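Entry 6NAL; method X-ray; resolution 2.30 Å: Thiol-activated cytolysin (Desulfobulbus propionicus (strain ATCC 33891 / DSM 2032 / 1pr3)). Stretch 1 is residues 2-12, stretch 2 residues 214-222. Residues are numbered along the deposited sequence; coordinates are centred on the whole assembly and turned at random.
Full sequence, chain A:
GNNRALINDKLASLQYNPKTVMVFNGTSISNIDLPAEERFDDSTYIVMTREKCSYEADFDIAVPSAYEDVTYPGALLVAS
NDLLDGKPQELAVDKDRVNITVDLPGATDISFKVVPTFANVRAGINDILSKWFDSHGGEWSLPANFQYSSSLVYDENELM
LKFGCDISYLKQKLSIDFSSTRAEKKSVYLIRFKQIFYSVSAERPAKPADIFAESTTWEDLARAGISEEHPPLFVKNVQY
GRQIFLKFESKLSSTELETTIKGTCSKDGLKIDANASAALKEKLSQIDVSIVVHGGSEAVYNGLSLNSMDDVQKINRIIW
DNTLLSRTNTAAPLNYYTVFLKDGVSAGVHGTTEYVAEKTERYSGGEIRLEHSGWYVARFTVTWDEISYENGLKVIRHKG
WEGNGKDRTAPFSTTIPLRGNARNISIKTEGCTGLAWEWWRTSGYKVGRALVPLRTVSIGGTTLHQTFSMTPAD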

# COMPACT_ATOMS: atom_id res chain seq x y z
N ASN A 2 -13.40 -61.67 -26.96
CA ASN A 2 -13.41 -60.92 -28.21
C ASN A 2 -13.97 -59.51 -28.05
O ASN A 2 -13.63 -58.60 -28.82
N ASN A 3 -14.87 -59.32 -27.08
CA ASN A 3 -15.44 -57.99 -26.86
C ASN A 3 -14.44 -57.06 -26.18
O ASN A 3 -14.38 -55.88 -26.53
N ARG A 4 -13.65 -57.58 -25.24
CA ARG A 4 -12.63 -56.76 -24.58
C ARG A 4 -11.59 -56.27 -25.56
O ARG A 4 -11.12 -55.13 -25.46
N ALA A 5 -11.22 -57.12 -26.51
CA ALA A 5 -10.20 -56.73 -27.48
C ALA A 5 -10.67 -55.58 -28.36
O ALA A 5 -9.85 -54.77 -28.79
N LEU A 6 -11.98 -55.48 -28.61
CA LEU A 6 -12.52 -54.32 -29.33
C LEU A 6 -12.52 -53.08 -28.45
O LEU A 6 -12.24 -51.97 -28.92
N ILE A 7 -12.82 -53.25 -27.16
CA ILE A 7 -12.81 -52.11 -26.24
C ILE A 7 -11.40 -51.57 -26.09
O ILE A 7 -11.20 -50.36 -26.13
N ASN A 8 -10.40 -52.44 -25.97
CA ASN A 8 -9.03 -51.96 -25.90
C ASN A 8 -8.66 -51.16 -27.14
O ASN A 8 -8.15 -50.04 -27.03
N ASP A 9 -8.95 -51.68 -28.32
CA ASP A 9 -8.52 -50.97 -29.52
C ASP A 9 -9.24 -49.63 -29.63
O ASP A 9 -8.60 -48.61 -29.87
N LYS A 10 -10.55 -49.61 -29.42
CA LYS A 10 -11.27 -48.34 -29.51
C LYS A 10 -10.84 -47.35 -28.41
O LYS A 10 -10.86 -46.13 -28.63
N LEU A 11 -10.49 -47.86 -27.23
CA LEU A 11 -9.97 -46.99 -26.18
C LEU A 11 -8.63 -46.39 -26.55
O LEU A 11 -8.46 -45.16 -26.52
N ALA A 12 -7.65 -47.24 -26.89
CA ALA A 12 -6.32 -46.77 -27.28
C ALA A 12 -6.38 -45.80 -28.46
O ALA A 12 -5.56 -44.88 -28.55
N GLU A 214 -16.93 -59.70 -19.41
CA GLU A 214 -16.74 -60.21 -20.77
C GLU A 214 -17.93 -59.93 -21.67
O GLU A 214 -17.77 -59.80 -22.88
N SER A 215 -19.13 -59.80 -21.08
CA SER A 215 -20.33 -59.51 -21.85
C SER A 215 -20.41 -58.08 -22.37
O SER A 215 -21.18 -57.82 -23.30
N THR A 216 -19.67 -57.14 -21.77
CA THR A 216 -19.78 -55.72 -22.12
C THR A 216 -19.09 -55.45 -23.45
O THR A 216 -18.05 -56.03 -23.76
N THR A 217 -19.66 -54.58 -24.24
CA THR A 217 -19.11 -54.28 -25.56
C THR A 217 -18.84 -52.79 -25.66
O THR A 217 -19.33 -51.99 -24.85
N TRP A 218 -18.08 -52.42 -26.69
CA TRP A 218 -17.83 -51.02 -26.96
C TRP A 218 -19.16 -50.29 -27.10
O TRP A 218 -19.32 -49.17 -26.61
N GLU A 219 -20.13 -50.94 -27.74
CA GLU A 219 -21.40 -50.29 -28.00
C GLU A 219 -22.15 -49.95 -26.72
O GLU A 219 -22.87 -48.95 -26.67
N ASP A 220 -21.97 -50.74 -25.66
CA ASP A 220 -22.57 -50.35 -24.39
C ASP A 220 -21.94 -49.08 -23.82
O ASP A 220 -22.64 -48.27 -23.22
N LEU A 221 -20.62 -48.93 -23.96
CA LEU A 221 -19.96 -47.73 -23.48
C LEU A 221 -20.45 -46.50 -24.24
O LEU A 221 -20.81 -45.49 -23.63
N ALA A 222 -20.48 -46.56 -25.59
CA ALA A 222 -20.91 -45.40 -26.37
C ALA A 222 -22.34 -44.97 -26.02
O ALA A 222 -22.64 -43.77 -25.93

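Stretch 2 approaches the helix of stretch 1 first as loop, then as a helix beginning at Trp-218. Glu-214 opens the contact through its backbone: Asn-3, whose CA-to-CB bond points toward stretch 2 (chi1 m), donates from ND2 to Glu-214 O at 3.2 Å in a nearly straight hydrogen bond. An amide suits this place because it can satisfy a loop carbonyl. The Glu-214 side chain (m, t) lays its aliphatic part over one face of the Arg-4 guanidinium, with Glu-214 CG 3.8 Å from Arg-4 NH2; the extended arginine (m, t, t) brings its end nearer than its sideways CB would suggest.

Ser-215 points away and adds little. Thr-216 (m) is buried, and its carbonyl makes the closest contacts: Thr-216 O lies 3.3 Å from Asn-3 CB and 3.6 Å from Ile-7 CD1. Thr-216 CG2 lies 4.3 Å from Ile-7 CD1, while OG1 is hydrogen-bonded elsewhere in the structure.

Thr-217 (p) occupies the N-cap position, where a small hydroxyl residue is common. Thr-217 N donates to Asp-220 OD2 at 3.0 Å, and Thr-217 OG1 donates weakly to that atom at 2.9 Å. The methyl is left to pack: Thr-217 CG2 lies 3.5 Å from Asn-3 CG.

Trp-218 (chi1 t, chi2 -109°) is the centrepiece, a knob among Leu-6, Ile-7, Lys-10 and Leu-11. Its broad ring offers both a face and an edge. Lys-10 CD sits 3.6 Å from the centroid of the Trp-218 five-membered ring, over the face, a CH-pi contact for which the long aliphatic part of lysine is well suited. Leu-11 CD2 meets the ring edge, 3.9 Å from Trp-218 CZ3, while Leu-6 CD2 and Ile-7 CG1 lie 4.0 and 4.2 Å from Trp-218 CB. A water bridges the backbones, donating to Asn-3 O and accepting from Trp-218 N, both at 2.8 Å.

Glu-219 makes no contact. Buried Leu-221 (m, p) points toward stretch 1, Leu-221 CD2 lying 4.4 Å from Ile-7 CG2; leucine gives this site apolar bulk with no polar group to satisfy. Ala-222 stays out of reach.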

# COMPACT_ATOMS: atom_id res chain seq x y z
CB ASN A 2 -14.26 -61.69 -29.23
CG ASN A 2 -15.56 -62.28 -28.59
OD1 ASN A 2 -15.77 -62.17 -27.36
ND2 ASN A 2 -16.40 -62.90 -29.42
CB ASN A 3 -16.71 -58.09 -26.02
CG ASN A 3 -17.85 -58.77 -26.76
OD1 ASN A 3 -18.03 -58.63 -28.00
ND2 ASN A 3 -18.63 -59.52 -26.00
CB ARG A 4 -11.95 -57.56 -23.49
CG ARG A 4 -12.73 -57.59 -22.21
CD ARG A 4 -11.91 -58.09 -21.06
NE ARG A 4 -12.80 -58.42 -19.96
CZ ARG A 4 -12.61 -59.42 -19.10
NH1 ARG A 4 -11.57 -60.22 -19.24
NH2 ARG A 4 -13.47 -59.63 -18.12
CB ALA A 5 -9.82 -57.95 -28.32
CB LEU A 6 -13.94 -54.63 -29.82
CG LEU A 6 -14.73 -53.47 -30.45
CD1 LEU A 6 -14.02 -53.00 -31.72
CD2 LEU A 6 -16.21 -53.82 -30.76
CB ILE A 7 -13.44 -52.51 -24.90
CG1 ILE A 7 -14.95 -52.67 -25.11
CG2 ILE A 7 -13.18 -51.46 -23.84
CD1 ILE A 7 -15.67 -53.35 -23.97
CB ASN A 8 -8.07 -53.12 -25.71
CG ASN A 8 -8.05 -53.59 -24.28
OD1 ASN A 8 -8.19 -52.77 -23.35
ND2 ASN A 8 -7.94 -54.90 -24.08
CB ASP A 9 -8.74 -51.82 -30.76
CG ASP A 9 -8.13 -53.20 -30.62
OD1 ASP A 9 -7.02 -53.34 -30.03
OD2 ASP A 9 -8.78 -54.16 -31.08
CB LYS A 10 -12.78 -48.60 -29.49
CG LYS A 10 -13.32 -49.13 -30.85
CD LYS A 10 -14.31 -48.16 -31.47
CE LYS A 10 -14.49 -48.44 -32.97
NZ LYS A 10 -14.28 -47.21 -33.80
CB LEU A 11 -9.84 -47.76 -24.87
CG LEU A 11 -11.07 -47.79 -23.97
CD1 LEU A 11 -10.63 -48.55 -22.73
CD2 LEU A 11 -11.60 -46.41 -23.67
CB ALA A 12 -5.43 -47.96 -27.63
CB GLU A 214 -16.47 -61.71 -20.73
CG GLU A 214 -14.99 -62.07 -20.54
CD GLU A 214 -14.75 -63.57 -20.61
OE1 GLU A 214 -14.97 -64.25 -19.57
OE2 GLU A 214 -14.33 -64.06 -21.69
CB SER A 215 -21.58 -59.76 -21.02
OG SER A 215 -21.43 -59.29 -19.69
CB THR A 216 -19.14 -54.84 -21.02
OG1 THR A 216 -19.88 -54.94 -19.80
CG2 THR A 216 -19.13 -53.36 -21.43
CB THR A 217 -20.08 -54.69 -26.68
OG1 THR A 217 -21.35 -54.08 -26.45
CG2 THR A 217 -20.27 -56.20 -26.74
CB TRP A 218 -16.99 -50.83 -28.23
CG TRP A 218 -16.77 -49.35 -28.48
CD1 TRP A 218 -17.32 -48.59 -29.47
CD2 TRP A 218 -15.99 -48.46 -27.68
NE1 TRP A 218 -16.91 -47.28 -29.35
CE2 TRP A 218 -16.11 -47.17 -28.26
CE3 TRP A 218 -15.20 -48.62 -26.54
CZ2 TRP A 218 -15.47 -46.06 -27.72
CZ3 TRP A 218 -14.55 -47.49 -26.02
CH2 TRP A 218 -14.70 -46.24 -26.61
CB GLU A 219 -22.25 -51.18 -28.91
CG GLU A 219 -23.35 -50.42 -29.58
CD GLU A 219 -22.83 -49.52 -30.68
OE1 GLU A 219 -21.76 -49.84 -31.27
OE2 GLU A 219 -23.50 -48.49 -30.94
CB ASP A 220 -22.44 -51.48 -23.38
CG ASP A 220 -23.12 -52.72 -23.85
OD1 ASP A 220 -24.27 -52.58 -24.33
OD2 ASP A 220 -22.49 -53.80 -23.76
CB LEU A 221 -18.45 -47.87 -23.60
CG LEU A 221 -17.69 -48.55 -22.47
CD1 LEU A 221 -18.03 -49.98 -22.27
CD2 LEU A 221 -16.19 -48.45 -22.78
CB ALA A 222 -20.80 -45.68 -27.88
O HOH W 1 -16.80 -54.80 -27.50